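Local coordinates for protein MAU2 chromatid cohesion factor homolog (Saccharomyces cerevisiae, PDB 4XDN) that partners SCC2 in the complex required for cohesin to associate with chromosomes, and so takes part in sister chromatid cohesion, at residues A[601-612]-A[627-638]. Residues are numbered along the deposited sequence; the frame is centred on the assembly and turned at random.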
ATOM      1  N   ARG A 601     -34.024   3.516  -2.260  1.00 31.80           N
ATOM      2  CA  ARG A 601     -35.457   3.802  -2.316  1.00 34.07           C
ATOM      3  C   ARG A 601     -35.788   5.288  -2.186  1.00 33.51           C
ATOM      4  O   ARG A 601     -36.691   5.786  -2.863  1.00 33.08           O
ATOM      5  CB  ARG A 601     -36.188   3.014  -1.230  1.00 35.07           C
ATOM      6  CG  ARG A 601     -36.415   1.558  -1.595  1.00 36.99           C
ATOM      7  CD  ARG A 601     -36.836   0.739  -0.393  1.00 41.69           C
ATOM      8  NE  ARG A 601     -37.202  -0.624  -0.765  1.00 47.67           N
ATOM      9  CZ  ARG A 601     -37.388  -1.613   0.104  1.00 51.69           C
ATOM     10  NH1 ARG A 601     -37.235  -1.397   1.404  1.00 52.15           N
ATOM     11  NH2 ARG A 601     -37.720  -2.822  -0.329  1.00 53.83           N
ATOM     12  N   LYS A 602     -35.069   5.997  -1.322  1.00 32.85           N
ATOM     13  CA  LYS A 602     -35.330   7.419  -1.127  1.00 32.86           C
ATOM     14  C   LYS A 602     -34.809   8.221  -2.315  1.00 31.49           C
ATOM     15  O   LYS A 602     -35.415   9.216  -2.710  1.00 32.23           O
ATOM     16  CB  LYS A 602     -34.704   7.910   0.178  1.00 32.36           C
ATOM     17  CG  LYS A 602     -35.493   7.493   1.409  1.00 31.47           C
ATOM     18  CD  LYS A 602     -34.805   7.910   2.695  1.00 34.36           C
ATOM     19  CE  LYS A 602     -35.623   7.497   3.911  1.00 37.02           C
ATOM     20  NZ  LYS A 602     -34.956   7.861   5.189  1.00 37.60           N
ATOM     21  N   VAL A 603     -33.694   7.779  -2.888  1.00 30.38           N
ATOM     22  CA  VAL A 603     -33.183   8.377  -4.115  1.00 29.92           C
ATOM     23  C   VAL A 603     -34.188   8.156  -5.246  1.00 28.08           C
ATOM     24  O   VAL A 603     -34.516   9.082  -5.991  1.00 25.02           O
ATOM     25  CB  VAL A 603     -31.800   7.788  -4.503  1.00 27.91           C
ATOM     26  CG1 VAL A 603     -31.396   8.199  -5.919  1.00 29.88           C
ATOM     27  CG2 VAL A 603     -30.734   8.222  -3.503  1.00 28.32           C
ATOM     28  N   GLN A 604     -34.682   6.923  -5.357  1.00 28.75           N
ATOM     29  CA  GLN A 604     -35.634   6.562  -6.404  1.00 30.97           C
ATOM     30  C   GLN A 604     -36.924   7.363  -6.269  1.00 29.31           C
ATOM     31  O   GLN A 604     -37.541   7.738  -7.266  1.00 29.47           O
ATOM     32  CB  GLN A 604     -35.943   5.062  -6.357  1.00 30.45           C
ATOM     33  CG  GLN A 604     -36.672   4.538  -7.593  1.00 28.80           C
ATOM     34  CD  GLN A 604     -36.939   3.042  -7.530  1.00 27.00           C
ATOM     35  OE1 GLN A 604     -37.174   2.490  -6.459  1.00 26.94           O
ATOM     36  NE2 GLN A 604     -36.894   2.380  -8.681  1.00 25.75           N
ATOM     37  N   TYR A 605     -37.327   7.619  -5.029  1.00 28.58           N
ATOM     38  CA  TYR A 605     -38.533   8.393  -4.755  1.00 30.04           C
ATOM     39  C   TYR A 605     -38.394   9.819  -5.291  1.00 30.96           C
ATOM     40  O   TYR A 605     -39.281  10.318  -5.982  1.00 30.54           O
ATOM     41  CB  TYR A 605     -38.824   8.410  -3.252  1.00 31.47           C
ATOM     42  CG  TYR A 605     -39.998   9.278  -2.857  1.00 33.43           C
ATOM     43  CD1 TYR A 605     -41.303   8.835  -3.024  1.00 33.09           C
ATOM     44  CD2 TYR A 605     -39.800  10.540  -2.310  1.00 35.90           C
ATOM     45  CE1 TYR A 605     -42.377   9.623  -2.660  1.00 33.81           C
ATOM     46  CE2 TYR A 605     -40.865  11.335  -1.943  1.00 35.48           C
ATOM     47  CZ  TYR A 605     -42.152  10.874  -2.120  1.00 35.88           C
ATOM     48  OH  TYR A 605     -43.217  11.665  -1.756  1.00 38.38           O
ATOM     49  N   VAL A 606     -37.277  10.467  -4.978  1.00 29.63           N
ATOM     50  CA  VAL A 606     -37.015  11.819  -5.459  1.00 30.52           C
ATOM     51  C   VAL A 606     -36.955  11.827  -6.988  1.00 30.07           C
ATOM     52  O   VAL A 606     -37.523  12.709  -7.633  1.00 28.39           O
ATOM     53  CB  VAL A 606     -35.703  12.379  -4.866  1.00 31.46           C
ATOM     54  CG1 VAL A 606     -35.346  13.742  -5.475  1.00 32.11           C
ATOM     55  CG2 VAL A 606     -35.827  12.495  -3.354  1.00 33.84           C
ATOM     56  N   ILE A 607     -36.272  10.840  -7.559  1.00 30.16           N
ATOM     57  CA  ILE A 607     -36.234  10.672  -9.008  1.00 29.55           C
ATOM     58  C   ILE A 607     -37.647  10.453  -9.533  1.00 30.03           C
ATOM     59  O   ILE A 607     -37.997  10.914 -10.619  1.00 29.97           O
ATOM     60  CB  ILE A 607     -35.345   9.475  -9.428  1.00 31.01           C
ATOM     61  CG1 ILE A 607     -33.932   9.616  -8.841  1.00 34.92           C
ATOM     62  CG2 ILE A 607     -35.331   9.326 -10.955  1.00 30.79           C
ATOM     63  CD1 ILE A 607     -32.843   9.953  -9.838  1.00 37.73           C
ATOM     64  N   GLY A 608     -38.453   9.740  -8.755  1.00 27.45           N
ATOM     65  CA  GLY A 608     -39.824   9.453  -9.133  1.00 29.54           C
ATOM     66  C   GLY A 608     -40.671  10.708  -9.222  1.00 30.21           C
ATOM     67  O   GLY A 608     -41.508  10.831 -10.115  1.00 31.55           O
ATOM     68  N   ILE A 609     -40.458  11.638  -8.295  1.00 30.24           N
ATOM     69  CA  ILE A 609     -41.176  12.908  -8.317  1.00 32.94           C
ATOM     70  C   ILE A 609     -40.868  13.637  -9.619  1.00 32.69           C
ATOM     71  O   ILE A 609     -41.761  14.177 -10.266  1.00 32.78           O
ATOM     72  CB  ILE A 609     -40.799  13.812  -7.120  1.00 35.37           C
ATOM     73  CG1 ILE A 609     -41.184  13.137  -5.801  1.00 33.21           C
ATOM     74  CG2 ILE A 609     -41.493  15.175  -7.231  1.00 37.06           C
ATOM     75  CD1 ILE A 609     -40.688  13.862  -4.567  1.00 32.95           C
ATOM     76  N   TRP A 610     -39.594  13.641  -9.993  1.00 33.24           N
ATOM     77  CA  TRP A 610     -39.148  14.304 -11.209  1.00 35.15           C
ATOM     78  C   TRP A 610     -39.776  13.662 -12.438  1.00 32.51           C
ATOM     79  O   TRP A 610     -40.270  14.351 -13.329  1.00 32.29           O
ATOM     80  CB  TRP A 610     -37.623  14.252 -11.309  1.00 36.99           C
ATOM     81  CG  TRP A 610     -37.080  14.823 -12.575  1.00 36.91           C
ATOM     82  CD1 TRP A 610     -37.496  15.956 -13.211  1.00 37.91           C
ATOM     83  CD2 TRP A 610     -36.019  14.283 -13.367  1.00 36.28           C
ATOM     84  NE1 TRP A 610     -36.755  16.156 -14.350  1.00 37.44           N
ATOM     85  CE2 TRP A 610     -35.840  15.142 -14.468  1.00 37.08           C
ATOM     86  CE3 TRP A 610     -35.200  13.156 -13.251  1.00 35.77           C
ATOM     87  CZ2 TRP A 610     -34.876  14.911 -15.446  1.00 37.00           C
ATOM     88  CZ3 TRP A 610     -34.244  12.929 -14.223  1.00 37.07           C
ATOM     89  CH2 TRP A 610     -34.092  13.801 -15.307  1.00 36.85           C
ATOM     90  N   HIS A 611     -39.757  12.337 -12.479  1.00 28.99           N
ATOM     91  CA  HIS A 611     -40.301  11.609 -13.614  1.00 27.85           C
ATOM     92  C   HIS A 611     -41.811  11.813 -13.733  1.00 25.55           C
ATOM     93  O   HIS A 611     -42.341  11.898 -14.840  1.00 26.07           O
ATOM     94  CB  HIS A 611     -39.983  10.119 -13.502  1.00 26.71           C
ATOM     95  CG  HIS A 611     -40.377   9.336 -14.714  1.00 27.10           C
ATOM     96  ND1 HIS A 611     -39.787   9.527 -15.944  1.00 28.46           N
ATOM     97  CD2 HIS A 611     -41.317   8.376 -14.889  1.00 27.78           C
ATOM     98  CE1 HIS A 611     -40.342   8.713 -16.825  1.00 30.01           C
ATOM     99  NE2 HIS A 611     -41.272   8.005 -16.211  1.00 28.90           N
ATOM    100  N   LEU A 612     -42.498  11.895 -12.596  1.00 25.35           N
ATOM    101  CA  LEU A 612     -43.938  12.138 -12.591  1.00 28.39           C
ATOM    102  C   LEU A 612     -44.272  13.476 -13.244  1.00 30.14           C
ATOM    103  O   LEU A 612     -45.258  13.582 -13.974  1.00 31.96           O
ATOM    104  CB  LEU A 612     -44.491  12.103 -11.162  1.00 29.37           C
ATOM    105  CG  LEU A 612     -45.980  12.448 -11.009  1.00 33.37           C
ATOM    106  CD1 LEU A 612     -46.855  11.478 -11.787  1.00 30.05           C
ATOM    107  CD2 LEU A 612     -46.382  12.466  -9.541  1.00 34.95           C
ATOM    108  N   THR A 627     -46.316   5.592 -12.608  1.00 29.74           N
ATOM    109  CA  THR A 627     -45.366   6.342 -11.792  1.00 28.96           C
ATOM    110  C   THR A 627     -45.959   6.674 -10.422  1.00 29.46           C
ATOM    111  O   THR A 627     -45.281   6.548  -9.402  1.00 27.48           O
ATOM    112  CB  THR A 627     -44.922   7.642 -12.488  1.00 30.41           C
ATOM    113  OG1 THR A 627     -44.392   7.334 -13.785  1.00 28.33           O
ATOM    114  CG2 THR A 627     -43.846   8.356 -11.668  1.00 31.33           C
ATOM    115  N   ASN A 628     -47.219   7.099 -10.396  1.00 31.45           N
ATOM    116  CA  ASN A 628     -47.908   7.336  -9.131  1.00 31.89           C
ATOM    117  C   ASN A 628     -47.951   6.058  -8.302  1.00 30.80           C
ATOM    118  O   ASN A 628     -47.738   6.084  -7.090  1.00 26.46           O
ATOM    119  CB  ASN A 628     -49.332   7.851  -9.368  1.00 34.83           C
ATOM    120  CG  ASN A 628     -49.434   9.360  -9.279  1.00 40.69           C
ATOM    121  OD1 ASN A 628     -48.864   9.984  -8.383  1.00 41.23           O
ATOM    122  ND2 ASN A 628     -50.166   9.958 -10.212  1.00 43.77           N
ATOM    123  N   ALA A 629     -48.228   4.943  -8.969  1.00 31.31           N
ATOM    124  CA  ALA A 629     -48.276   3.645  -8.310  1.00 31.06           C
ATOM    125  C   ALA A 629     -46.923   3.304  -7.698  1.00 29.85           C
ATOM    126  O   ALA A 629     -46.849   2.818  -6.569  1.00 29.50           O
ATOM    127  CB  ALA A 629     -48.700   2.566  -9.294  1.00 28.48           C
ATOM    128  N   LYS A 630     -45.856   3.565  -8.443  1.00 31.25           N
ATOM    129  CA  LYS A 630     -44.512   3.265  -7.967  1.00 30.43           C
ATOM    130  C   LYS A 630     -44.162   4.137  -6.768  1.00 29.36           C
ATOM    131  O   LYS A 630     -43.513   3.679  -5.827  1.00 29.08           O
ATOM    132  CB  LYS A 630     -43.485   3.461  -9.084  1.00 30.15           C
ATOM    133  CG  LYS A 630     -42.047   3.157  -8.672  1.00 30.38           C
ATOM    134  CD  LYS A 630     -41.882   1.723  -8.189  1.00 32.21           C
ATOM    135  CE  LYS A 630     -40.439   1.438  -7.805  1.00 33.82           C
ATOM    136  NZ  LYS A 630     -40.259   0.058  -7.297  1.00 34.14           N
ATOM    137  N   LEU A 631     -44.598   5.393  -6.804  1.00 25.44           N
ATOM    138  CA  LEU A 631     -44.369   6.303  -5.691  1.00 29.07           C
ATOM    139  C   LEU A 631     -45.124   5.828  -4.460  1.00 32.65           C
ATOM    140  O   LEU A 631     -44.598   5.865  -3.350  1.00 33.17           O
ATOM    141  CB  LEU A 631     -44.788   7.728  -6.055  1.00 30.80           C
ATOM    142  CG  LEU A 631     -43.915   8.449  -7.085  1.00 32.52           C
ATOM    143  CD1 LEU A 631     -44.532   9.790  -7.452  1.00 33.56           C
ATOM    144  CD2 LEU A 631     -42.493   8.638  -6.569  1.00 34.49           C
ATOM    145  N   GLU A 632     -46.359   5.376  -4.661  1.00 34.20           N
ATOM    146  CA  GLU A 632     -47.148   4.818  -3.569  1.00 36.44           C
ATOM    147  C   GLU A 632     -46.458   3.590  -2.983  1.00 34.28           C
ATOM    148  O   GLU A 632     -46.440   3.401  -1.768  1.00 34.34           O
ATOM    149  CB  GLU A 632     -48.559   4.457  -4.048  1.00 37.47           C
ATOM    150  CG  GLU A 632     -49.451   5.668  -4.282  1.00 41.32           C
ATOM    151  CD  GLU A 632     -50.820   5.305  -4.836  1.00 45.80           C
ATOM    152  OE1 GLU A 632     -51.119   4.100  -4.975  1.00 48.40           O
ATOM    153  OE2 GLU A 632     -51.601   6.233  -5.134  1.00 46.58           O
ATOM    154  N   ALA A 633     -45.888   2.762  -3.851  1.00 32.37           N
ATOM    155  CA  ALA A 633     -45.196   1.557  -3.410  1.00 34.01           C
ATOM    156  C   ALA A 633     -43.955   1.919  -2.599  1.00 31.77           C
ATOM    157  O   ALA A 633     -43.639   1.265  -1.606  1.00 31.11           O
ATOM    158  CB  ALA A 633     -44.817   0.691  -4.603  1.00 34.29           C
ATOM    159  N   LEU A 634     -43.260   2.970  -3.022  1.00 32.55           N
ATOM    160  CA  LEU A 634     -42.048   3.407  -2.336  1.00 33.99           C
ATOM    161  C   LEU A 634     -42.363   3.988  -0.963  1.00 36.03           C
ATOM    162  O   LEU A 634     -41.624   3.763  -0.006  1.00 36.51           O
ATOM    163  CB  LEU A 634     -41.300   4.436  -3.179  1.00 32.23           C
ATOM    164  CG  LEU A 634     -40.549   3.878  -4.389  1.00 33.26           C
ATOM    165  CD1 LEU A 634     -40.114   5.012  -5.308  1.00 34.41           C
ATOM    166  CD2 LEU A 634     -39.344   3.049  -3.947  1.00 35.69           C
ATOM    167  N   VAL A 635     -43.462   4.729  -0.867  1.00 35.72           N
ATOM    168  CA  VAL A 635     -43.880   5.302   0.407  1.00 37.94           C
ATOM    169  C   VAL A 635     -44.163   4.204   1.432  1.00 39.32           C
ATOM    170  O   VAL A 635     -43.819   4.341   2.606  1.00 40.35           O
ATOM    171  CB  VAL A 635     -45.137   6.194   0.242  1.00 39.44           C
ATOM    172  CG1 VAL A 635     -45.744   6.560   1.598  1.00 41.02           C
ATOM    173  CG2 VAL A 635     -44.786   7.457  -0.525  1.00 38.65           C
ATOM    174  N   LYS A 636     -44.781   3.112   0.991  1.00 40.32           N
ATOM    175  CA  LYS A 636     -45.135   2.027   1.900  1.00 42.87           C
ATOM    176  C   LYS A 636     -43.888   1.326   2.431  1.00 42.84           C
ATOM    177  O   LYS A 636     -43.820   0.972   3.607  1.00 45.06           O
ATOM    178  CB  LYS A 636     -46.057   1.019   1.209  1.00 45.20           C
ATOM    179  CG  LYS A 636     -46.454  -0.159   2.094  1.00 49.94           C
ATOM    180  CD  LYS A 636     -47.886  -0.618   1.839  1.00 56.12           C
ATOM    181  CE  LYS A 636     -48.093  -1.095   0.407  1.00 58.77           C
ATOM    182  NZ  LYS A 636     -47.175  -2.210   0.042  1.00 61.35           N
ATOM    183  N   GLN A 637     -42.902   1.132   1.562  1.00 41.08           N
ATOM    184  CA  GLN A 637     -41.643   0.504   1.956  1.00 42.21           C
ATOM    185  C   GLN A 637     -40.849   1.390   2.912  1.00 43.05           C
ATOM    186  O   GLN A 637     -40.385   0.932   3.957  1.00 44.23           O
ATOM    187  CB  GLN A 637     -40.792   0.194   0.722  1.00 41.66           C
ATOM    188  CG  GLN A 637     -41.412  -0.810  -0.232  1.00 43.65           C
ATOM    189  CD  GLN A 637     -40.657  -0.903  -1.545  1.00 44.85           C
ATOM    190  OE1 GLN A 637     -40.430   0.102  -2.216  1.00 43.34           O
ATOM    191  NE2 GLN A 637     -40.257  -2.113  -1.912  1.00 47.78           N
ATOM    192  N   ILE A 638     -40.700   2.657   2.540  1.00 41.39           N
ATOM    193  CA  ILE A 638     -39.895   3.609   3.300  1.00 40.93           C
ATOM    194  C   ILE A 638     -40.451   3.855   4.701  1.00 43.42           C
ATOM    195  O   ILE A 638     -39.699   3.881   5.674  1.00 42.73           O
ATOM    196  CB  ILE A 638     -39.796   4.957   2.549  1.00 38.51           C
ATOM    197  CG1 ILE A 638     -39.004   4.774   1.252  1.00 36.86           C
ATOM    198  CG2 ILE A 638     -39.127   6.023   3.412  1.00 39.88           C
ATOM    199  CD1 ILE A 638     -39.149   5.923   0.268  1.00 35.27           C
TER
HETATM  200  O   HOH W   1     -37.561  -0.265  -9.270  1.00 48.41           O
HETATM  201  O   HOH W   2     -37.598  -0.531  -7.204  1.00 53.26           O
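With CG anti to the backbone N (chi1 176°), Y605 leans its ring on the neighbouring helix, while L631, its CG beside the backbone N, brings CD2 up to it. L631 CD2 lies 3.7 Å from Y605 CD1, and V635 CG2 comes within 3.9 Å of Y605 CE1. Each is a knob in the other's hole: Y605 sits among L631, L634, V635 and I638, and L631 among Y605, G608, I609 and L612. G608 suits this place because it has no side chain, so L631 CD2 can come to 3.8 Å from G608 CA; a beta carbon there would clash with it. Y605 suits its own because its ring fills the hole while its OH hydrogen-bonds the backbone of the chain of another protein. The two helices form an antiparallel helical hairpin at the C-terminal end of this elongated, largely helical protein; the axes of the 601-612 and 627-638 segments approach to 9.8 Å, with 159° between their directions. Along one flank, Q604 and K630 share water 2, which donates to Q604 OE1 and accepts from K630 NZ at 2.7 Å; Q604 NE2 also bonds F591 O. Q637 lays its side chain over one face of the R601 guanidinium, amide and guanidinium planes 40° apart. Were Q637 an alanine, that face would probably lose its amide cover and the arginine end would be freer to turn.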